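Local coordinates for cellobiose 2-epimerase (PDB 5ZHB), which probably epimerises cellobiose and related sugars at carbon 2 of the reducing-end glucose, turning that unit into mannose, at residues G117-T122 / N377-L382; T52-W57 / H110-A115. All blocks are in the same frame, centred on the assembly; numbering follows the deposited sequence.

Contact 1 (G117-T122 / N377-L382); sequences GVYALT and NARFCL
Tyr119 and Arg379 meet at their polar ends and carry all the surface buried between segments 117-122 and 377-382. Both residues direct their CA-CB bonds at the opposite segment. Arg379 NH1 donates to Tyr119 OH at 3.1 Å, with an N-H...O angle of 149°, so the bond is moderately bent. The phenol oxygen lies near the guanidinium plane, at the edge of the group. The ring and guanidinium planes stand 69° apart, so they are far from parallel and the meeting is through the hydroxyl. Chi1 and chi2 of Arg379, both anti, carry CD to 3.6 Å from Tyr119 OH, and the bend at chi3 (65°) then turns the guanidinium so that NH1 meets the hydroxyl. The helices belong to the (alpha/alpha)6 barrel of the N-acylglucosamine 2-epimerase family, and the contact is buried, its centre about 8 Å from the centre of the chain. Further partners hold the arginine: NH1 forms a salt bridge with Glu191, its strongest polar partner, and NH2 forms one with Glu311. The Tyr119 ring stacks on Trp57 of helix 49-66. Replacing Arg379 by a leucine would probably leave the carboxylates of Glu191 and Glu311 without this positive mate and strip Tyr119 OH of its donor. Ala378 and Cys381 of helix 375-387 pack on Leu12 of helix 2-21.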
# COMPACT_ATOMS: atom_id res chain seq x y z
N GLY A 117 -10.04 2.62 -0.88
CA GLY A 117 -11.14 2.81 -1.84
C GLY A 117 -10.93 4.04 -2.71
O GLY A 117 -10.99 3.96 -3.94
N VAL A 118 -10.58 5.15 -2.06
CA VAL A 118 -10.30 6.39 -2.78
C VAL A 118 -9.16 6.19 -3.76
O VAL A 118 -9.25 6.58 -4.93
CB VAL A 118 -10.00 7.52 -1.79
CG1 VAL A 118 -9.40 8.74 -2.47
CG2 VAL A 118 -11.23 7.84 -0.97
N TYR A 119 -8.07 5.56 -3.28
CA TYR A 119 -6.90 5.33 -4.11
C TYR A 119 -7.26 4.51 -5.35
O TYR A 119 -6.81 4.83 -6.46
CB TYR A 119 -5.86 4.58 -3.27
CG TYR A 119 -4.48 4.43 -3.90
CD1 TYR A 119 -3.78 5.52 -4.41
CD2 TYR A 119 -3.85 3.21 -3.93
CE1 TYR A 119 -2.50 5.40 -4.93
CE2 TYR A 119 -2.58 3.06 -4.48
CZ TYR A 119 -1.89 4.16 -4.96
OH TYR A 119 -0.63 3.98 -5.46
N ALA A 120 -8.01 3.42 -5.18
CA ALA A 120 -8.32 2.53 -6.30
C ALA A 120 -9.35 3.13 -7.27
O ALA A 120 -9.21 2.99 -8.50
CB ALA A 120 -8.78 1.21 -5.77
N LEU A 121 -10.36 3.80 -6.71
CA LEU A 121 -11.43 4.40 -7.50
C LEU A 121 -10.89 5.55 -8.35
O LEU A 121 -11.29 5.69 -9.50
CB LEU A 121 -12.57 4.85 -6.58
CG LEU A 121 -13.45 3.74 -6.00
CD1 LEU A 121 -14.22 4.27 -4.83
CD2 LEU A 121 -14.38 3.16 -7.03
N THR A 122 -9.97 6.35 -7.78
CA THR A 122 -9.36 7.43 -8.53
C THR A 122 -8.49 6.87 -9.64
O THR A 122 -8.55 7.37 -10.76
CB THR A 122 -8.63 8.42 -7.61
OG1 THR A 122 -7.62 7.78 -6.83
CG2 THR A 122 -9.61 9.10 -6.67
N ASN A 377 3.84 -5.19 -5.52
CA ASN A 377 4.79 -5.68 -6.52
C ASN A 377 4.46 -5.16 -7.93
O ASN A 377 5.39 -4.81 -8.67
CB ASN A 377 5.03 -7.18 -6.39
CG ASN A 377 3.81 -8.05 -6.59
OD1 ASN A 377 2.68 -7.56 -6.55
ND2 ASN A 377 4.04 -9.36 -6.74
N ALA A 378 3.17 -5.07 -8.31
CA ALA A 378 2.82 -4.45 -9.57
C ALA A 378 3.23 -2.99 -9.62
O ALA A 378 3.81 -2.54 -10.61
CB ALA A 378 1.35 -4.56 -9.87
N ARG A 379 2.87 -2.24 -8.56
CA ARG A 379 3.21 -0.84 -8.47
C ARG A 379 4.72 -0.64 -8.63
O ARG A 379 5.14 0.27 -9.33
CB ARG A 379 2.66 -0.26 -7.16
CG ARG A 379 2.93 1.24 -7.12
CD ARG A 379 2.31 2.00 -5.98
NE ARG A 379 2.86 1.58 -4.69
CZ ARG A 379 2.45 2.06 -3.51
NH1 ARG A 379 1.53 3.00 -3.46
NH2 ARG A 379 2.99 1.60 -2.39
N PHE A 380 5.53 -1.48 -7.97
CA PHE A 380 6.97 -1.37 -8.11
C PHE A 380 7.39 -1.46 -9.58
O PHE A 380 8.14 -0.60 -10.05
CB PHE A 380 7.67 -2.37 -7.18
CG PHE A 380 8.86 -3.09 -7.80
CD1 PHE A 380 10.07 -2.43 -8.02
CD2 PHE A 380 8.76 -4.43 -8.14
CE1 PHE A 380 11.15 -3.11 -8.54
CE2 PHE A 380 9.84 -5.11 -8.67
CZ PHE A 380 11.03 -4.44 -8.90
N CYS A 381 6.94 -2.50 -10.30
CA CYS A 381 7.30 -2.67 -11.70
C CYS A 381 6.85 -1.44 -12.49
O CYS A 381 7.62 -0.90 -13.27
CB CYS A 381 6.67 -3.93 -12.27
SG CYS A 381 7.29 -5.45 -11.53
N LEU A 382 5.62 -0.98 -12.26
CA LEU A 382 5.04 0.15 -12.99
C LEU A 382 5.75 1.48 -12.72
O LEU A 382 5.91 2.31 -13.62
CB LEU A 382 3.56 0.24 -12.68
CG LEU A 382 2.72 -0.94 -13.20
CD1 LEU A 382 1.32 -0.85 -12.64
CD2 LEU A 382 2.69 -0.98 -14.71

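Contact 2 (T52-W57 / H110-A115); sequences TCRQLW and HVYAQA
Arg54 sets CG beside its backbone N (chi1 -75°) and runs extended from CG to NE, while Tyr112 has CG anti to its backbone N; these two torsions carry the guanidinium and the phenol into the same space between helices 49-66 and 111-128 of the (alpha/alpha)6 barrel. Neither CA-CB bond aims directly at the other segment, so the meeting depends on the length of both side chains. Arg54 NH2 comes to 3.1 Å from Tyr112 OH, yet the angle is too poor for a hydrogen bond. The side chains cross at about a right angle, guanidinium and ring planes 86° apart, and the approach to either flat group is oblique. Phe116, one turn beyond Tyr112, gives Arg54 a cation-pi partner and meets the Tyr112 ring as well. Elsewhere along the interface the backbones are closest at Cys53 and Ala113, whose CA atoms are 8.4 Å apart. There Cys53 points its side chain at the other helix, and SG lies 4.4 Å from Ala113 O, a loose approach. His110 is the N-cap of helix 111-128. Its carbonyl O accepts from both Gln114 N and Gln114 NE2, the latter from above the carbonyl plane. The capping bond runs from Tyr112 N to His110 ND1, 3.0 Å long, with the donor only 6° out of the imidazole plane.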
# COMPACT_ATOMS: atom_id res chain seq x y z
N THR A 52 -9.70 -6.07 -2.55
CA THR A 52 -10.46 -5.77 -3.77
C THR A 52 -10.05 -4.41 -4.33
O THR A 52 -9.90 -4.25 -5.55
CB THR A 52 -11.98 -5.85 -3.50
OG1 THR A 52 -12.38 -7.14 -3.07
CG2 THR A 52 -12.78 -5.54 -4.75
N CYS A 53 -9.93 -3.40 -3.46
CA CYS A 53 -9.36 -2.12 -3.85
C CYS A 53 -8.00 -2.31 -4.52
O CYS A 53 -7.72 -1.68 -5.53
CB CYS A 53 -9.17 -1.18 -2.68
SG CYS A 53 -10.70 -0.73 -1.84
N ARG A 54 -7.14 -3.13 -3.92
CA ARG A 54 -5.78 -3.23 -4.42
C ARG A 54 -5.77 -3.88 -5.80
O ARG A 54 -5.00 -3.48 -6.67
CB ARG A 54 -4.90 -3.96 -3.40
CG ARG A 54 -4.58 -3.05 -2.22
CD ARG A 54 -3.88 -3.88 -1.16
NE ARG A 54 -3.45 -2.98 -0.09
CZ ARG A 54 -2.74 -3.42 0.93
NH1 ARG A 54 -2.47 -4.71 1.05
NH2 ARG A 54 -2.28 -2.55 1.80
N GLN A 55 -6.60 -4.91 -5.97
CA GLN A 55 -6.78 -5.55 -7.27
C GLN A 55 -7.24 -4.52 -8.31
O GLN A 55 -6.67 -4.47 -9.40
CB GLN A 55 -7.75 -6.72 -7.15
CG GLN A 55 -7.23 -7.87 -6.32
CD GLN A 55 -8.36 -8.66 -5.71
OE1 GLN A 55 -9.54 -8.32 -5.90
NE2 GLN A 55 -8.02 -9.70 -4.96
N LEU A 56 -8.18 -3.65 -7.95
CA LEU A 56 -8.67 -2.64 -8.86
C LEU A 56 -7.56 -1.65 -9.21
O LEU A 56 -7.39 -1.25 -10.37
CB LEU A 56 -9.88 -1.94 -8.26
CG LEU A 56 -10.36 -0.68 -8.97
CD1 LEU A 56 -10.67 -0.91 -10.45
CD2 LEU A 56 -11.57 -0.16 -8.25
N TRP A 57 -6.81 -1.24 -8.18
CA TRP A 57 -5.73 -0.28 -8.40
C TRP A 57 -4.69 -0.86 -9.37
O TRP A 57 -4.30 -0.18 -10.33
CB TRP A 57 -5.12 0.19 -7.07
CG TRP A 57 -4.03 1.20 -7.33
CD1 TRP A 57 -4.16 2.56 -7.37
CD2 TRP A 57 -2.70 0.90 -7.80
NE1 TRP A 57 -2.99 3.12 -7.77
CE2 TRP A 57 -2.08 2.14 -8.05
CE3 TRP A 57 -1.99 -0.27 -8.01
CZ2 TRP A 57 -0.77 2.22 -8.53
CZ3 TRP A 57 -0.68 -0.19 -8.45
CH2 TRP A 57 -0.09 1.04 -8.72
N HIS A 110 -13.33 0.75 8.49
CA HIS A 110 -12.03 1.21 8.94
C HIS A 110 -11.59 2.32 7.98
O HIS A 110 -11.75 2.17 6.76
CB HIS A 110 -11.07 0.01 9.00
CG HIS A 110 -9.88 0.31 9.85
ND1 HIS A 110 -9.01 1.35 9.54
CD2 HIS A 110 -9.47 -0.21 11.01
CE1 HIS A 110 -8.07 1.42 10.47
NE2 HIS A 110 -8.32 0.48 11.39
N VAL A 111 -11.04 3.41 8.52
CA VAL A 111 -10.54 4.53 7.73
C VAL A 111 -9.50 4.03 6.71
O VAL A 111 -9.48 4.48 5.58
CB VAL A 111 -9.98 5.63 8.65
CG1 VAL A 111 -9.23 6.71 7.87
CG2 VAL A 111 -11.06 6.29 9.50
N TYR A 112 -8.67 3.06 7.09
CA TYR A 112 -7.63 2.50 6.23
C TYR A 112 -8.27 1.92 4.98
O TYR A 112 -7.78 2.12 3.87
CB TYR A 112 -6.88 1.43 7.02
CG TYR A 112 -5.77 0.67 6.33
CD1 TYR A 112 -4.82 1.30 5.53
CD2 TYR A 112 -5.60 -0.68 6.58
CE1 TYR A 112 -3.79 0.59 4.95
CE2 TYR A 112 -4.57 -1.41 6.01
CZ TYR A 112 -3.66 -0.77 5.19
OH TYR A 112 -2.64 -1.49 4.64
N ALA A 113 -9.38 1.20 5.17
CA ALA A 113 -10.05 0.61 4.02
C ALA A 113 -10.67 1.71 3.14
O ALA A 113 -10.63 1.58 1.92
CB ALA A 113 -11.04 -0.44 4.51
N GLN A 114 -11.25 2.76 3.75
CA GLN A 114 -11.88 3.82 2.98
C GLN A 114 -10.83 4.53 2.13
O GLN A 114 -11.07 4.85 0.97
CB GLN A 114 -12.67 4.81 3.84
CG GLN A 114 -13.58 4.19 4.90
CD GLN A 114 -14.40 3.01 4.41
OE1 GLN A 114 -15.08 3.08 3.38
NE2 GLN A 114 -14.33 1.91 5.13
N ALA A 115 -9.64 4.74 2.71
CA ALA A 115 -8.52 5.33 1.97
C ALA A 115 -8.17 4.51 0.73
O ALA A 115 -8.07 5.06 -0.38
CB ALA A 115 -7.32 5.50 2.89

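In the fold
Contacts 1 and 2 lie with their centres 10 Å apart, both buried near the centre of the molecule, and both use helix 111-128: residues 111-115, with His110 as N-cap, form its start and 117-122 its next turns. Along the chain both segments of contact 2 precede those of contact 1. Helix 49-66 joins them directly, since Trp57 NE1 lies 3.2 Å from Tyr119 CZ and Trp57 CH2 lies 3.4 Å from Arg379 CB. Contact 2 thus pairs segments 53 residues apart, whereas contact 1 brings the last helix, 375-387, to helix 111-128. Together they tie early helices of the barrel to its C-terminal end, consistent with a closed (alpha/alpha)6 ring.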